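Local coordinates for protein possible galactose mutarotase (Streptomyces platensis subsp. rosaceus, PDB 4RNL) that is of unknown function but, as an aldose 1-epimerase family member, probably interconverts the alpha and beta anomers of galactose or a related sugar, at residues L187-R201 and V258-L270. Residues are numbered along the deposited sequence; the frame is centred on the assembly and turned at random.
Sequences LGGDGSGSAAGHELR and VAELYDPRSGRAL
Leu187 packs against Leu261 at the buried end of the contact. Its CD1 lies 3.7 Å from Leu261 CG and also reaches the backbone of the 258-262/268-270 hairpin. Beside it, the His198 ring is sandwiched. Ala195 CB sits over the centre of one face, and Asp263 CB makes a CH-pi contact on the other, 4.1 Å from the ring centroid. At the ring edge, His198 NE2 accepts the backbone N of Leu187 at 2.9 Å, which fixes the ring's rotation. With chi1 at 171°, the Asp263 carboxylate swings away from its own backbone N and into the turn, where OD1 takes the N-H of Arg265 and OD2 that of Ser266. Replacing Asp263 by alanine would probably leave these two N-H groups without their acceptors and let the turn shift. Arg268 NH1 donates to Leu187 O at 2.9 Å, while its NE holds Ala50 O.

Strands 199-201 and 258-262 pair antiparallel, with Glu199 N to Tyr262 O at 2.8 Å. The side chains on their partly exposed face are looser. Glu199 OE1 lies at the edge of the Tyr262 ring. Arg201 NE reaches Glu260 OE1 at 2.9 Å in a salt bridge, but from above the carboxylate, the two planes being 89° apart. The chemistry thus implies division of labour in this galactose mutarotase-like fold: buried polar groups fix the loop and turn beside the sheet, while one outer salt bridge joins the strands.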
# COMPACT_ATOMS: atom_id res chain seq x y z
N LEU A 187 -13.43 -0.86 7.58
CA LEU A 187 -14.61 -0.26 6.94
C LEU A 187 -15.70 0.12 7.94
O LEU A 187 -16.65 0.82 7.60
CB LEU A 187 -15.17 -1.19 5.85
CG LEU A 187 -14.19 -1.53 4.72
CD1 LEU A 187 -14.82 -2.43 3.66
CD2 LEU A 187 -13.67 -0.22 4.08
N GLY A 188 -15.54 -0.33 9.19
CA GLY A 188 -16.45 0.05 10.26
C GLY A 188 -15.94 1.26 11.03
O GLY A 188 -16.59 1.74 11.96
N GLY A 189 -14.77 1.75 10.63
CA GLY A 189 -14.11 2.86 11.31
C GLY A 189 -12.85 2.40 12.02
O GLY A 189 -12.83 1.32 12.60
N ASP A 190 -11.79 3.22 11.99
CA ASP A 190 -10.49 2.79 12.52
C ASP A 190 -10.54 2.55 14.02
O ASP A 190 -9.69 1.83 14.56
CB ASP A 190 -9.38 3.79 12.19
CG ASP A 190 -9.52 5.09 12.95
OD1 ASP A 190 -10.53 5.79 12.74
OD2 ASP A 190 -8.62 5.42 13.76
N GLY A 191 -11.52 3.13 14.70
CA GLY A 191 -11.63 2.93 16.14
C GLY A 191 -12.64 1.87 16.53
O GLY A 191 -12.96 1.73 17.72
N SER A 192 -13.13 1.10 15.56
CA SER A 192 -14.26 0.19 15.84
C SER A 192 -13.85 -1.19 16.35
O SER A 192 -14.70 -2.05 16.56
CB SER A 192 -15.15 0.03 14.60
OG SER A 192 -14.43 -0.60 13.55
N GLY A 193 -12.55 -1.40 16.55
CA GLY A 193 -12.09 -2.69 17.05
C GLY A 193 -11.55 -3.53 15.91
O GLY A 193 -10.95 -3.00 14.98
N SER A 194 -11.75 -4.85 15.99
CA SER A 194 -11.17 -5.75 14.99
C SER A 194 -11.83 -5.64 13.62
O SER A 194 -13.04 -5.40 13.51
CB SER A 194 -11.23 -7.20 15.46
OG SER A 194 -10.73 -8.08 14.46
N ALA A 195 -11.03 -5.81 12.57
CA ALA A 195 -11.57 -5.88 11.21
C ALA A 195 -11.69 -7.34 10.74
O ALA A 195 -11.96 -7.60 9.57
CB ALA A 195 -10.68 -5.08 10.25
N ALA A 196 -11.51 -8.29 11.65
CA ALA A 196 -11.47 -9.70 11.23
C ALA A 196 -12.84 -10.23 10.81
O ALA A 196 -12.94 -11.27 10.16
CB ALA A 196 -10.86 -10.59 12.32
N GLY A 197 -13.89 -9.49 11.19
CA GLY A 197 -15.25 -9.81 10.77
C GLY A 197 -15.59 -9.34 9.36
O GLY A 197 -16.64 -9.72 8.83
N HIS A 198 -14.73 -8.53 8.76
CA HIS A 198 -14.96 -8.10 7.37
C HIS A 198 -14.97 -9.30 6.43
O HIS A 198 -14.21 -10.24 6.60
CB HIS A 198 -13.86 -7.16 6.86
CG HIS A 198 -13.87 -5.79 7.49
ND1 HIS A 198 -14.50 -5.53 8.69
CD2 HIS A 198 -13.32 -4.63 7.08
CE1 HIS A 198 -14.34 -4.25 8.99
NE2 HIS A 198 -13.62 -3.68 8.03
N GLU A 199 -15.82 -9.23 5.41
CA GLU A 199 -15.87 -10.28 4.40
C GLU A 199 -14.99 -9.88 3.23
O GLU A 199 -15.07 -8.75 2.73
CB GLU A 199 -17.31 -10.50 3.94
CG GLU A 199 -18.21 -11.02 5.06
CD GLU A 199 -19.66 -11.18 4.64
OE1 GLU A 199 -20.06 -10.58 3.62
OE2 GLU A 199 -20.40 -11.90 5.35
N LEU A 200 -14.12 -10.80 2.82
CA LEU A 200 -13.19 -10.54 1.73
C LEU A 200 -13.40 -11.57 0.64
O LEU A 200 -13.52 -12.76 0.92
CB LEU A 200 -11.74 -10.65 2.24
CG LEU A 200 -10.64 -10.47 1.19
CD1 LEU A 200 -10.72 -9.09 0.56
CD2 LEU A 200 -9.27 -10.70 1.79
N ARG A 201 -13.45 -11.10 -0.60
CA ARG A 201 -13.36 -11.97 -1.77
C ARG A 201 -12.14 -11.56 -2.58
O ARG A 201 -11.92 -10.37 -2.81
CB ARG A 201 -14.62 -11.87 -2.64
CG ARG A 201 -14.58 -12.80 -3.86
CD ARG A 201 -15.83 -12.70 -4.74
NE ARG A 201 -15.86 -11.44 -5.49
CZ ARG A 201 -15.12 -11.18 -6.57
NH1 ARG A 201 -14.29 -12.09 -7.05
NH2 ARG A 201 -15.22 -10.00 -7.17
N VAL A 258 -9.99 -6.91 -8.21
CA VAL A 258 -9.34 -8.15 -7.75
C VAL A 258 -9.70 -8.47 -6.31
O VAL A 258 -9.45 -9.58 -5.83
CB VAL A 258 -7.80 -8.06 -7.85
CG1 VAL A 258 -7.36 -7.90 -9.32
CG2 VAL A 258 -7.28 -6.90 -6.99
N ALA A 259 -10.30 -7.51 -5.62
CA ALA A 259 -10.66 -7.73 -4.22
C ALA A 259 -11.92 -6.97 -3.89
O ALA A 259 -12.10 -5.83 -4.32
CB ALA A 259 -9.53 -7.30 -3.30
N GLU A 260 -12.79 -7.60 -3.10
CA GLU A 260 -13.98 -6.92 -2.57
C GLU A 260 -14.02 -7.15 -1.08
O GLU A 260 -14.06 -8.29 -0.63
CB GLU A 260 -15.25 -7.47 -3.23
CG GLU A 260 -15.37 -7.11 -4.72
CD GLU A 260 -16.52 -7.82 -5.41
OE1 GLU A 260 -17.02 -8.82 -4.85
OE2 GLU A 260 -16.92 -7.38 -6.51
N LEU A 261 -14.00 -6.05 -0.33
CA LEU A 261 -14.01 -6.11 1.13
C LEU A 261 -15.31 -5.47 1.60
O LEU A 261 -15.77 -4.47 1.02
CB LEU A 261 -12.80 -5.33 1.66
CG LEU A 261 -12.53 -5.29 3.16
CD1 LEU A 261 -12.13 -6.65 3.73
CD2 LEU A 261 -11.41 -4.27 3.41
N TYR A 262 -15.91 -6.04 2.63
CA TYR A 262 -17.22 -5.57 3.08
C TYR A 262 -17.39 -5.69 4.58
O TYR A 262 -17.05 -6.72 5.17
CB TYR A 262 -18.33 -6.36 2.36
CG TYR A 262 -19.73 -6.06 2.85
CD1 TYR A 262 -20.28 -4.79 2.69
CD2 TYR A 262 -20.51 -7.05 3.43
CE1 TYR A 262 -21.57 -4.51 3.13
CE2 TYR A 262 -21.81 -6.77 3.87
CZ TYR A 262 -22.33 -5.50 3.72
OH TYR A 262 -23.61 -5.21 4.16
N ASP A 263 -17.92 -4.64 5.20
CA ASP A 263 -18.30 -4.69 6.62
C ASP A 263 -19.81 -4.75 6.78
O ASP A 263 -20.49 -3.76 6.54
CB ASP A 263 -17.78 -3.46 7.38
CG ASP A 263 -18.33 -3.38 8.80
OD1 ASP A 263 -18.47 -4.45 9.44
OD2 ASP A 263 -18.64 -2.25 9.27
N PRO A 264 -20.34 -5.91 7.19
CA PRO A 264 -21.79 -6.04 7.34
C PRO A 264 -22.41 -5.04 8.31
O PRO A 264 -23.59 -4.70 8.17
CB PRO A 264 -21.96 -7.46 7.90
CG PRO A 264 -20.77 -8.21 7.35
CD PRO A 264 -19.65 -7.21 7.35
N ARG A 265 -21.65 -4.58 9.30
CA ARG A 265 -22.23 -3.74 10.34
C ARG A 265 -22.60 -2.35 9.82
O ARG A 265 -23.71 -1.88 10.04
CB ARG A 265 -21.27 -3.57 11.53
CG ARG A 265 -21.00 -4.82 12.34
CD ARG A 265 -20.54 -4.41 13.73
NE ARG A 265 -20.13 -5.52 14.58
CZ ARG A 265 -18.87 -5.87 14.79
NH1 ARG A 265 -17.89 -5.20 14.19
NH2 ARG A 265 -18.58 -6.89 15.59
N SER A 266 -21.64 -1.71 9.16
CA SER A 266 -21.80 -0.34 8.67
C SER A 266 -22.36 -0.35 7.26
O SER A 266 -22.95 0.64 6.80
CB SER A 266 -20.46 0.37 8.65
OG SER A 266 -19.61 -0.18 7.64
N GLY A 267 -22.15 -1.47 6.57
CA GLY A 267 -22.53 -1.57 5.18
C GLY A 267 -21.53 -1.02 4.18
O GLY A 267 -21.81 -1.04 2.98
N ARG A 268 -20.38 -0.53 4.65
CA ARG A 268 -19.38 0.01 3.73
C ARG A 268 -18.71 -1.10 2.93
O ARG A 268 -18.38 -2.16 3.47
CB ARG A 268 -18.31 0.82 4.48
CG ARG A 268 -18.85 2.10 5.11
CD ARG A 268 -17.72 3.08 5.46
NE ARG A 268 -18.22 4.23 6.22
CZ ARG A 268 -18.49 4.21 7.52
NH1 ARG A 268 -18.30 3.10 8.23
NH2 ARG A 268 -18.95 5.30 8.13
N ALA A 269 -18.51 -0.85 1.64
CA ALA A 269 -17.89 -1.82 0.75
C ALA A 269 -16.75 -1.18 -0.01
O ALA A 269 -16.81 -0.00 -0.37
CB ALA A 269 -18.92 -2.36 -0.24
N LEU A 270 -15.70 -1.96 -0.25
CA LEU A 270 -14.57 -1.54 -1.07
C LEU A 270 -14.37 -2.53 -2.20
O LEU A 270 -14.36 -3.74 -1.98
CB LEU A 270 -13.30 -1.52 -0.24
CG LEU A 270 -11.97 -1.37 -1.00
CD1 LEU A 270 -11.85 0.04 -1.59
CD2 LEU A 270 -10.82 -1.66 -0.07
O HOH W 1 -19.09 3.30 10.89
O HOH W 2 -15.06 -4.37 14.95
O HOH W 3 -16.97 -6.35 10.21